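Local coordinates for protein thiamine pyrophosphokinase (Saccharomyces cerevisiae, PDB 1IG0) that transfers a pyrophosphate group from ATP to thiamine, making the cofactor thiamine diphosphate, and is the only yeast enzyme able to do so, at residues 133-138 against 170-175; 125-130 against 203-208; 273-276 against 282-285. One frame throughout, in Å; residues are numbered along the deposited sequence.

Overall arrangement
Contacts 1 and 2 share helix 126-139 of the catalytic domain: contact 2 holds its N-terminal end against helix 196-212, and contact 1 packs its later turns against helix 164-175. Their centres lie about 15 Å apart, and along the chain contact 1 is nested inside the loop that contact 2 closes. Contact 3 belongs to the vitamin B1 binding domain, its centre about 27 Å from that of contact 2 and about 38 Å from that of contact 1. Contacts 2 and 3 both touch a thiamine, though not the same molecule. Each thiamine lies between the two subunits of the homodimer, with Thr125 from one subunit and Ser285 from the other at the same site.

Contact 1 of 3, residues 133-138 against 170-175; sequences LISLHF and NTMTES
Met172 reaches out from helix 164-175 and lays its thioether against two neighbouring side chains of helix 126-139, Ser135 and Leu136. With CG anti to the backbone N (chi1 168°) and chi2 also extended, the chain runs straight out from its own helix as far as SD; the bend at chi3 (74°) then turns the terminal methyl along the facing helix. That bend divides the contact in two. The sulfur meets one branch of Leu136, with Met172 SD 3.7 Å from Leu136 CD2, while the methyl carbon Met172 CE comes to 3.3 Å from Ser135 OG. Leu136 starts off to one side, and its CD2 end closes the approach, the two apolar side chains crossing obliquely.

This is helix-to-helix packing within the alpha-beta-alpha catalytic domain. Helix 126-139 turns its other flank to the sheet, where Ile134 and Phe138 touch strand 38-43. The closest CA atoms, those of Leu136 and Met172, are 7.6 Å apart, a spacing that a long, flexible methionine can bridge. With an alanine in place of Met172 the thioether would be missing, which would probably leave a gap beside Leu136 CD2 and next to Ser135.

Ser135 is small enough to admit that methyl, and its buried hydroxyl has polar partners in Tyr215 OH and Asn139 ND2. Leu136 also packs on Ile165 and Leu168, extending the apolar seam along helix 164-175.

Contact 2 of 3, residues 125-130 against 203-208; sequences TDFTKC and ITQLYT. With VIB (3-(4-amino-2-methyl-pyrimidin-5-ylmethyl)-5-(2-hydroxy-ethyl)-4-methyl-thiazol-3-ium), chain D.
The side chain of Gln205 lies flat on the ring of Phe127, its amide plane only 6° from the ring plane, while the same amide makes a hydrogen bond to Thr128. The CH-pi part is made by Gln205 CG, 3.6 Å from the centroid of the Phe127 ring and nearly over its centre; Gln205 CD follows at 3.5 Å from Phe127 CD2. A bend at chi2 (-70°) folds the chain of Gln205 across the ring and carries its amide on toward Thr128. There Gln205 NE2 donates to Thr128 OG1 over 3.2 Å, in the amide plane but with a bent N-H...O angle of 135°. Glutamine suits this buried place because its methylenes can cover an aromatic face while its amide serves a hydroxyl. Tyr220, on strand 216-221, packs against both Phe127 and Gln205.

Thr125 stands just before the helix and accepts from Thr128 N at its OG1, 3.1 Å away and nearly straight. Its CA lies 3.3 Å from the hydroxyl O1 of thiamine; the ligand is also hydrogen-bonded to Ser285 of the second subunit. The arrangement is a threonine N-cap starting helix 126-139, at the catalytic-domain side of a thiamine pocket completed by the second subunit.

Contact 3 of 3, residues 273-276 against 282-285; sequences KNWP and GRVS. With VIB (3-(4-amino-2-methyl-pyrimidin-5-ylmethyl)-5-(2-hydroxy-ethyl)-4-methyl-thiazol-3-ium), chain C.
The CA atoms of Pro276 and Arg283 lie 7.2 Å apart, with Arg283 at the centre of an inverse gamma turn and Pro276 on strand 275-277, just after the chain turns a corner at Lys273 and Asn274. From its turn Arg283 reaches back alongside Pro276 and over the indole of Trp275. Its chain bends at chi3 (54°), bringing the guanidinium side-on to one carbonyl: Arg283 NE lies 2.7 Å from Pro276 O, and Arg283 NH2 is 2.9 Å from the same Pro276 O. The NH2 bond uses a lone pair in the carbonyl plane, whereas NE approaches from above that plane. Proline has no backbone N-H to give, but its carbonyl takes both donors.

The same NH2 also lies over the indole, making a cation-pi contact in which Arg283 CZ is 4.1 Å from the centroid of the five-membered ring of Trp275. The guanidinium is tilted 46° to the indole, so this is not a flat stack. Asn274 and Trp275 both face Val262 in a G1 beta bulge, where strand 275-277 pairs with strand 260-266 in the vitamin B1 binding domain.

On the side of the indole away from the arginine, the pyrimidine methyl CM2 of thiamine approaches near the rim, 3.7 Å from Trp275 CZ2. A broad aromatic side chain can thus serve both the arginine and the ligand. Ser285 OG donates to thiamine N1A over 2.7 Å, and Asn288 ND2 is bonded to the same hydroxyl. Glu3 of the same chain forms a salt bridge with Arg283 NH1, so the guanidinium has a carboxylate as well as the neutral carbonyl of Pro276 to bind.

Contact 1 of 3, residues 133-138 against 170-175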
loop_
_atom_site.group_PDB
_atom_site.type_symbol
_atom_site.label_atom_id
_atom_site.label_comp_id
_atom_site.label_asym_id
_atom_site.label_seq_id
_atom_site.Cartn_x
_atom_site.Cartn_y
_atom_site.Cartn_z
ATOM N N LEU B 133 -3.799 -23.002 7.340
ATOM C CA LEU B 133 -4.858 -23.918 6.932
ATOM C C LEU B 133 -4.552 -24.521 5.567
ATOM O O LEU B 133 -4.679 -25.728 5.366
ATOM C CB LEU B 133 -6.193 -23.176 6.865
ATOM C CG LEU B 133 -7.347 -23.899 6.163
ATOM C CD1 LEU B 133 -7.711 -25.161 6.929
ATOM C CD2 LEU B 133 -8.546 -22.965 6.064
ATOM N N ILE B 134 -4.156 -23.668 4.627
ATOM C CA ILE B 134 -3.839 -24.109 3.276
ATOM C C ILE B 134 -2.728 -25.155 3.270
ATOM O O ILE B 134 -2.831 -26.173 2.584
ATOM C CB ILE B 134 -3.430 -22.911 2.392
ATOM C CG1 ILE B 134 -4.645 -22.002 2.182
ATOM C CG2 ILE B 134 -2.883 -23.400 1.056
ATOM C CD1 ILE B 134 -4.325 -20.673 1.536
ATOM N N SER B 135 -1.669 -24.912 4.038
ATOM C CA SER B 135 -0.562 -25.858 4.098
ATOM C C SER B 135 -1.030 -27.184 4.697
ATOM O O SER B 135 -0.677 -28.257 4.204
ATOM C CB SER B 135 0.588 -25.291 4.932
ATOM O OG SER B 135 1.732 -26.123 4.828
ATOM N N LEU B 136 -1.819 -27.112 5.764
ATOM C CA LEU B 136 -2.337 -28.318 6.401
ATOM C C LEU B 136 -3.182 -29.110 5.406
ATOM O O LEU B 136 -3.066 -30.332 5.305
ATOM C CB LEU B 136 -3.186 -27.950 7.622
ATOM C CG LEU B 136 -2.434 -27.549 8.895
ATOM C CD1 LEU B 136 -3.419 -27.023 9.932
ATOM C CD2 LEU B 136 -1.665 -28.756 9.434
ATOM N N HIS B 137 -4.032 -28.404 4.670
ATOM C CA HIS B 137 -4.897 -29.040 3.682
ATOM C C HIS B 137 -4.107 -29.887 2.688
ATOM O O HIS B 137 -4.466 -31.031 2.409
ATOM C CB HIS B 137 -5.684 -27.983 2.904
ATOM C CG HIS B 137 -6.471 -28.544 1.760
ATOM N ND1 HIS B 137 -7.722 -29.101 1.917
ATOM C CD2 HIS B 137 -6.162 -28.677 0.448
ATOM C CE1 HIS B 137 -8.147 -29.557 0.752
ATOM N NE2 HIS B 137 -7.219 -29.312 -0.155
ATOM N N PHE B 138 -3.033 -29.318 2.153
ATOM C CA PHE B 138 -2.216 -30.015 1.168
ATOM C C PHE B 138 -1.109 -30.907 1.717
ATOM O O PHE B 138 -0.750 -31.901 1.086
ATOM C CB PHE B 138 -1.577 -29.006 0.205
ATOM C CG PHE B 138 -2.539 -28.407 -0.778
ATOM C CD1 PHE B 138 -2.794 -27.040 -0.776
ATOM C CD2 PHE B 138 -3.185 -29.209 -1.713
ATOM C CE1 PHE B 138 -3.680 -26.479 -1.693
ATOM C CE2 PHE B 138 -4.073 -28.660 -2.634
ATOM C CZ PHE B 138 -4.321 -27.292 -2.625
ATOM N N ASN B 170 2.113 -25.933 13.272
ATOM C CA ASN B 170 3.438 -25.997 13.877
ATOM C C ASN B 170 3.911 -27.439 14.038
ATOM O O ASN B 170 5.062 -27.763 13.739
ATOM C CB ASN B 170 3.428 -25.300 15.243
ATOM C CG ASN B 170 3.444 -23.785 15.128
ATOM O OD1 ASN B 170 3.179 -23.072 16.097
ATOM N ND2 ASN B 170 3.765 -23.286 13.941
ATOM N N THR B 171 3.016 -28.302 14.507
ATOM C CA THR B 171 3.347 -29.706 14.708
ATOM C C THR B 171 3.717 -30.361 13.384
ATOM O O THR B 171 4.719 -31.068 13.295
ATOM C CB THR B 171 2.169 -30.475 15.341
ATOM O OG1 THR B 171 1.892 -29.931 16.638
ATOM C CG2 THR B 171 2.506 -31.959 15.474
ATOM N N MET B 172 2.907 -30.120 12.358
ATOM C CA MET B 172 3.165 -30.682 11.036
ATOM C C MET B 172 4.515 -30.224 10.498
ATOM O O MET B 172 5.321 -31.034 10.032
ATOM C CB MET B 172 2.070 -30.259 10.053
ATOM C CG MET B 172 2.406 -30.556 8.591
ATOM S SD MET B 172 1.266 -29.781 7.427
ATOM C CE MET B 172 1.809 -28.068 7.541
ATOM N N THR B 173 4.749 -28.917 10.558
ATOM C CA THR B 173 5.986 -28.325 10.068
ATOM C C THR B 173 7.233 -28.973 10.661
ATOM O O THR B 173 8.284 -28.995 10.025
ATOM C CB THR B 173 6.017 -26.809 10.359
ATOM O OG1 THR B 173 4.920 -26.174 9.690
ATOM C CG2 THR B 173 7.324 -26.192 9.873
ATOM N N GLU B 174 7.115 -29.504 11.873
ATOM C CA GLU B 174 8.246 -30.149 12.535
ATOM C C GLU B 174 8.708 -31.438 11.853
ATOM O O GLU B 174 9.888 -31.787 11.911
ATOM C CB GLU B 174 7.901 -30.443 13.997
ATOM C CG GLU B 174 7.954 -29.223 14.905
ATOM C CD GLU B 174 7.493 -29.523 16.318
ATOM O OE1 GLU B 174 7.698 -28.669 17.206
ATOM O OE2 GLU B 174 6.918 -30.610 16.539
ATOM N N SER B 175 7.782 -32.141 11.208
ATOM C CA SER B 175 8.113 -33.390 10.529
ATOM C C SER B 175 8.055 -33.242 9.018
ATOM O O SER B 175 8.153 -34.224 8.284
ATOM C CB SER B 175 7.153 -34.501 10.966
ATOM O OG SER B 175 7.295 -34.792 12.346
#

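Contact 2 of 3, residues 125-130 against 203-208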
loop_
_atom_site.group_PDB
_atom_site.type_symbol
_atom_site.label_atom_id
_atom_site.label_comp_id
_atom_site.label_asym_id
_atom_site.label_seq_id
_atom_site.Cartn_x
_atom_site.Cartn_y
_atom_site.Cartn_z
ATOM N N THR B 125 -3.250 -12.913 12.248
ATOM C CA THR B 125 -4.176 -12.335 11.283
ATOM C C THR B 125 -4.971 -13.442 10.606
ATOM O O THR B 125 -4.623 -14.619 10.704
ATOM C CB THR B 125 -3.418 -11.557 10.201
ATOM O OG1 THR B 125 -2.547 -12.454 9.499
ATOM C CG2 THR B 125 -2.596 -10.430 10.834
ATOM N N ASP B 126 -6.050 -13.068 9.928
ATOM C CA ASP B 126 -6.848 -14.054 9.221
ATOM C C ASP B 126 -5.984 -14.627 8.104
ATOM O O ASP B 126 -6.132 -15.787 7.725
ATOM C CB ASP B 126 -8.106 -13.419 8.627
ATOM C CG ASP B 126 -9.124 -13.040 9.684
ATOM O OD1 ASP B 126 -9.332 -13.834 10.626
ATOM O OD2 ASP B 126 -9.727 -11.955 9.563
ATOM N N PHE B 127 -5.074 -13.807 7.587
ATOM C CA PHE B 127 -4.180 -14.234 6.518
ATOM C C PHE B 127 -3.326 -15.404 7.009
ATOM O O PHE B 127 -3.233 -16.435 6.344
ATOM C CB PHE B 127 -3.279 -13.072 6.085
ATOM C CG PHE B 127 -2.729 -13.212 4.691
ATOM C CD1 PHE B 127 -2.876 -12.181 3.769
ATOM C CD2 PHE B 127 -2.069 -14.372 4.295
ATOM C CE1 PHE B 127 -2.377 -12.301 2.474
ATOM C CE2 PHE B 127 -1.567 -14.502 3.003
ATOM C CZ PHE B 127 -1.721 -13.465 2.091
ATOM N N THR B 128 -2.710 -15.243 8.175
ATOM C CA THR B 128 -1.877 -16.301 8.739
ATOM C C THR B 128 -2.717 -17.538 9.025
ATOM O O THR B 128 -2.258 -18.663 8.835
ATOM C CB THR B 128 -1.187 -15.844 10.039
ATOM O OG1 THR B 128 -0.284 -14.773 9.743
ATOM C CG2 THR B 128 -0.408 -16.994 10.664
ATOM N N LYS B 129 -3.948 -17.333 9.483
ATOM C CA LYS B 129 -4.843 -18.450 9.764
ATOM C C LYS B 129 -5.106 -19.215 8.464
ATOM O O LYS B 129 -5.170 -20.448 8.449
ATOM C CB LYS B 129 -6.168 -17.939 10.339
ATOM C CG LYS B 129 -6.073 -17.329 11.734
ATOM C CD LYS B 129 -7.440 -16.866 12.218
ATOM C CE LYS B 129 -7.397 -16.391 13.664
ATOM N NZ LYS B 129 -6.537 -15.190 13.862
ATOM N N CYS B 130 -5.246 -18.471 7.371
ATOM C CA CYS B 130 -5.507 -19.065 6.068
ATOM C C CYS B 130 -4.335 -19.860 5.508
ATOM O O CYS B 130 -4.508 -21.004 5.096
ATOM C CB CYS B 130 -5.915 -17.983 5.064
ATOM S SG CYS B 130 -7.561 -17.293 5.345
ATOM N N ILE B 203 2.023 -7.466 2.682
ATOM C CA ILE B 203 3.389 -7.421 2.178
ATOM C C ILE B 203 4.326 -8.273 3.030
ATOM O O ILE B 203 5.222 -8.926 2.500
ATOM C CB ILE B 203 3.926 -5.973 2.120
ATOM C CG1 ILE B 203 3.107 -5.157 1.114
ATOM C CG2 ILE B 203 5.397 -5.976 1.726
ATOM C CD1 ILE B 203 3.065 -5.753 -0.277
ATOM N N THR B 204 4.125 -8.273 4.345
ATOM C CA THR B 204 4.977 -9.076 5.221
ATOM C C THR B 204 4.887 -10.556 4.846
ATOM O O THR B 204 5.877 -11.286 4.933
ATOM C CB THR B 204 4.590 -8.930 6.714
ATOM O OG1 THR B 204 3.304 -9.522 6.949
ATOM C CG2 THR B 204 4.555 -7.467 7.109
ATOM N N GLN B 205 3.701 -10.994 4.434
ATOM C CA GLN B 205 3.486 -12.387 4.049
ATOM C C GLN B 205 4.436 -12.820 2.935
ATOM O O GLN B 205 4.922 -13.951 2.931
ATOM C CB GLN B 205 2.039 -12.596 3.595
ATOM C CG GLN B 205 0.995 -12.566 4.710
ATOM C CD GLN B 205 1.073 -13.773 5.634
ATOM O OE1 GLN B 205 1.542 -14.842 5.242
ATOM N NE2 GLN B 205 0.587 -13.613 6.862
ATOM N N LEU B 206 4.691 -11.928 1.984
ATOM C CA LEU B 206 5.597 -12.246 0.885
ATOM C C LEU B 206 6.979 -12.594 1.434
ATOM O O LEU B 206 7.622 -13.541 0.977
ATOM C CB LEU B 206 5.703 -11.061 -0.083
ATOM C CG LEU B 206 4.463 -10.788 -0.940
ATOM C CD1 LEU B 206 4.606 -9.457 -1.658
ATOM C CD2 LEU B 206 4.273 -11.921 -1.937
ATOM N N TYR B 207 7.424 -11.824 2.423
ATOM C CA TYR B 207 8.727 -12.049 3.041
ATOM C C TYR B 207 8.741 -13.257 3.978
ATOM O O TYR B 207 9.623 -14.111 3.883
ATOM C CB TYR B 207 9.177 -10.814 3.828
ATOM C CG TYR B 207 9.580 -9.623 2.982
ATOM C CD1 TYR B 207 8.724 -8.536 2.823
ATOM C CD2 TYR B 207 10.831 -9.573 2.361
ATOM C CE1 TYR B 207 9.102 -7.421 2.071
ATOM C CE2 TYR B 207 11.220 -8.464 1.606
ATOM C CZ TYR B 207 10.351 -7.391 1.467
ATOM O OH TYR B 207 10.739 -6.288 0.736
ATOM N N THR B 208 7.765 -13.331 4.882
ATOM C CA THR B 208 7.707 -14.431 5.844
ATOM C C THR B 208 7.488 -15.812 5.229
ATOM O O THR B 208 8.122 -16.782 5.647
ATOM C CB THR B 208 6.622 -14.186 6.920
ATOM O OG1 THR B 208 5.341 -14.047 6.295
ATOM C CG2 THR B 208 6.939 -12.929 7.711
HETATM C CM2 VIB D . 1.678 -6.037 19.130
HETATM N N4A VIB D . -2.276 -9.024 19.250
HETATM C CM4 VIB D . -6.554 -7.841 16.581
HETATM O O1 VIB D . -5.687 -9.465 12.073
HETATM C C7 VIB D . -6.784 -9.134 12.925
HETATM C C6 VIB D . -6.626 -9.871 14.278
HETATM C C2 VIB D . -3.186 -8.851 15.793
HETATM S S1 VIB D . -3.717 -9.958 14.492
HETATM C C5 VIB D . -5.358 -9.382 14.968
HETATM C C4 VIB D . -5.308 -8.484 15.984
HETATM N N3 VIB D . -4.113 -8.239 16.388
HETATM C C7A VIB D . -3.799 -7.284 17.491
HETATM C C4A VIB D . -1.672 -7.839 18.783
HETATM N N3A VIB D . -0.352 -7.535 19.174
HETATM C C2A VIB D . 0.269 -6.361 18.717
HETATM N N1A VIB D . -0.436 -5.491 17.867
HETATM C C6A VIB D . -1.757 -5.789 17.472
HETATM C C5A VIB D . -2.383 -6.964 17.927
#

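Contact 3 of 3, residues 273-276 against 282-285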
loop_
_atom_site.group_PDB
_atom_site.type_symbol
_atom_site.label_atom_id
_atom_site.label_comp_id
_atom_site.label_asym_id
_atom_site.label_seq_id
_atom_site.Cartn_x
_atom_site.Cartn_y
_atom_site.Cartn_z
ATOM N N LYS B 273 22.885 -0.267 -11.924
ATOM C CA LYS B 273 23.999 -1.117 -11.500
ATOM C C LYS B 273 24.573 -0.529 -10.213
ATOM O O LYS B 273 24.698 0.688 -10.099
ATOM C CB LYS B 273 25.091 -1.156 -12.574
ATOM C CG LYS B 273 24.623 -1.694 -13.915
ATOM C CD LYS B 273 25.743 -1.744 -14.950
ATOM C CE LYS B 273 26.792 -2.791 -14.607
ATOM N NZ LYS B 273 27.460 -3.314 -15.836
ATOM N N ASN B 274 24.922 -1.389 -9.257
ATOM C CA ASN B 274 25.473 -0.935 -7.978
ATOM C C ASN B 274 24.628 0.250 -7.522
ATOM O O ASN B 274 25.147 1.295 -7.131
ATOM C CB ASN B 274 26.932 -0.502 -8.158
ATOM C CG ASN B 274 27.772 -1.558 -8.851
ATOM O OD1 ASN B 274 27.805 -2.715 -8.431
ATOM N ND2 ASN B 274 28.458 -1.166 -9.920
ATOM N N TRP B 275 23.313 0.055 -7.575
ATOM C CA TRP B 275 22.332 1.082 -7.246
ATOM C C TRP B 275 21.631 0.831 -5.909
ATOM O O TRP B 275 20.751 -0.026 -5.815
ATOM C CB TRP B 275 21.295 1.113 -8.371
ATOM C CG TRP B 275 20.526 2.378 -8.524
ATOM C CD1 TRP B 275 20.943 3.519 -9.143
ATOM C CD2 TRP B 275 19.176 2.614 -8.110
ATOM N NE1 TRP B 275 19.934 4.450 -9.152
ATOM C CE2 TRP B 275 18.837 3.920 -8.524
ATOM C CE3 TRP B 275 18.218 1.846 -7.435
ATOM C CZ2 TRP B 275 17.577 4.480 -8.281
ATOM C CZ3 TRP B 275 16.962 2.404 -7.195
ATOM C CH2 TRP B 275 16.656 3.709 -7.620
ATOM N N PRO B 276 22.015 1.570 -4.856
ATOM C CA PRO B 276 21.377 1.379 -3.548
ATOM C C PRO B 276 19.903 1.775 -3.614
ATOM O O PRO B 276 19.556 2.768 -4.251
ATOM C CB PRO B 276 22.174 2.310 -2.635
ATOM C CG PRO B 276 23.519 2.365 -3.287
ATOM C CD PRO B 276 23.162 2.488 -4.747
ATOM N N GLY B 282 14.329 7.338 -0.239
ATOM C CA GLY B 282 13.528 7.768 -1.369
ATOM C C GLY B 282 14.040 7.216 -2.684
ATOM O O GLY B 282 13.461 7.472 -3.742
ATOM N N ARG B 283 15.133 6.462 -2.624
ATOM C CA ARG B 283 15.709 5.870 -3.824
ATOM C C ARG B 283 14.980 4.580 -4.167
ATOM O O ARG B 283 15.410 3.487 -3.799
ATOM C CB ARG B 283 17.201 5.595 -3.625
ATOM C CG ARG B 283 18.072 6.846 -3.668
ATOM C CD ARG B 283 19.518 6.525 -3.319
ATOM N NE ARG B 283 20.060 5.453 -4.150
ATOM C CZ ARG B 283 20.565 5.623 -5.369
ATOM N NH1 ARG B 283 20.610 6.834 -5.909
ATOM N NH2 ARG B 283 21.009 4.579 -6.053
ATOM N N VAL B 284 13.869 4.725 -4.881
ATOM C CA VAL B 284 13.046 3.594 -5.290
ATOM C C VAL B 284 12.676 3.730 -6.760
ATOM O O VAL B 284 12.193 4.778 -7.192
ATOM C CB VAL B 284 11.742 3.528 -4.463
ATOM C CG1 VAL B 284 10.849 2.411 -4.977
ATOM C CG2 VAL B 284 12.068 3.308 -2.996
ATOM N N SER B 285 12.905 2.669 -7.526
ATOM C CA SER B 285 12.588 2.680 -8.945
ATOM C C SER B 285 11.088 2.505 -9.153
ATOM O O SER B 285 10.571 1.388 -9.132
ATOM C CB SER B 285 13.344 1.564 -9.668
ATOM O OG SER B 285 13.084 1.601 -11.062
HETATM C CM2 VIB C . 16.050 3.988 -11.645
HETATM N N4A VIB C . 13.892 7.717 -14.092
HETATM C CM4 VIB C . 8.966 7.622 -15.411
HETATM O O1 VIB C . 6.726 9.197 -11.558
HETATM C C7 VIB C . 6.433 9.321 -12.954
HETATM C C6 VIB C . 7.686 9.844 -13.704
HETATM C C2 VIB C . 10.809 7.949 -12.330
HETATM S S1 VIB C . 9.757 9.269 -11.730
HETATM C C5 VIB C . 8.908 9.021 -13.303
HETATM C C4 VIB C . 9.483 8.033 -14.040
HETATM N N3 VIB C . 10.505 7.498 -13.466
HETATM C C7A VIB C . 11.306 6.397 -14.071
HETATM C C4A VIB C . 13.782 6.454 -13.477
HETATM N N3A VIB C . 14.924 5.867 -12.891
HETATM C C2A VIB C . 14.834 4.610 -12.272
HETATM N N1A VIB C . 13.600 3.937 -12.245
HETATM C C6A VIB C . 12.457 4.518 -12.830
HETATM C C5A VIB C . 12.540 5.778 -13.451
#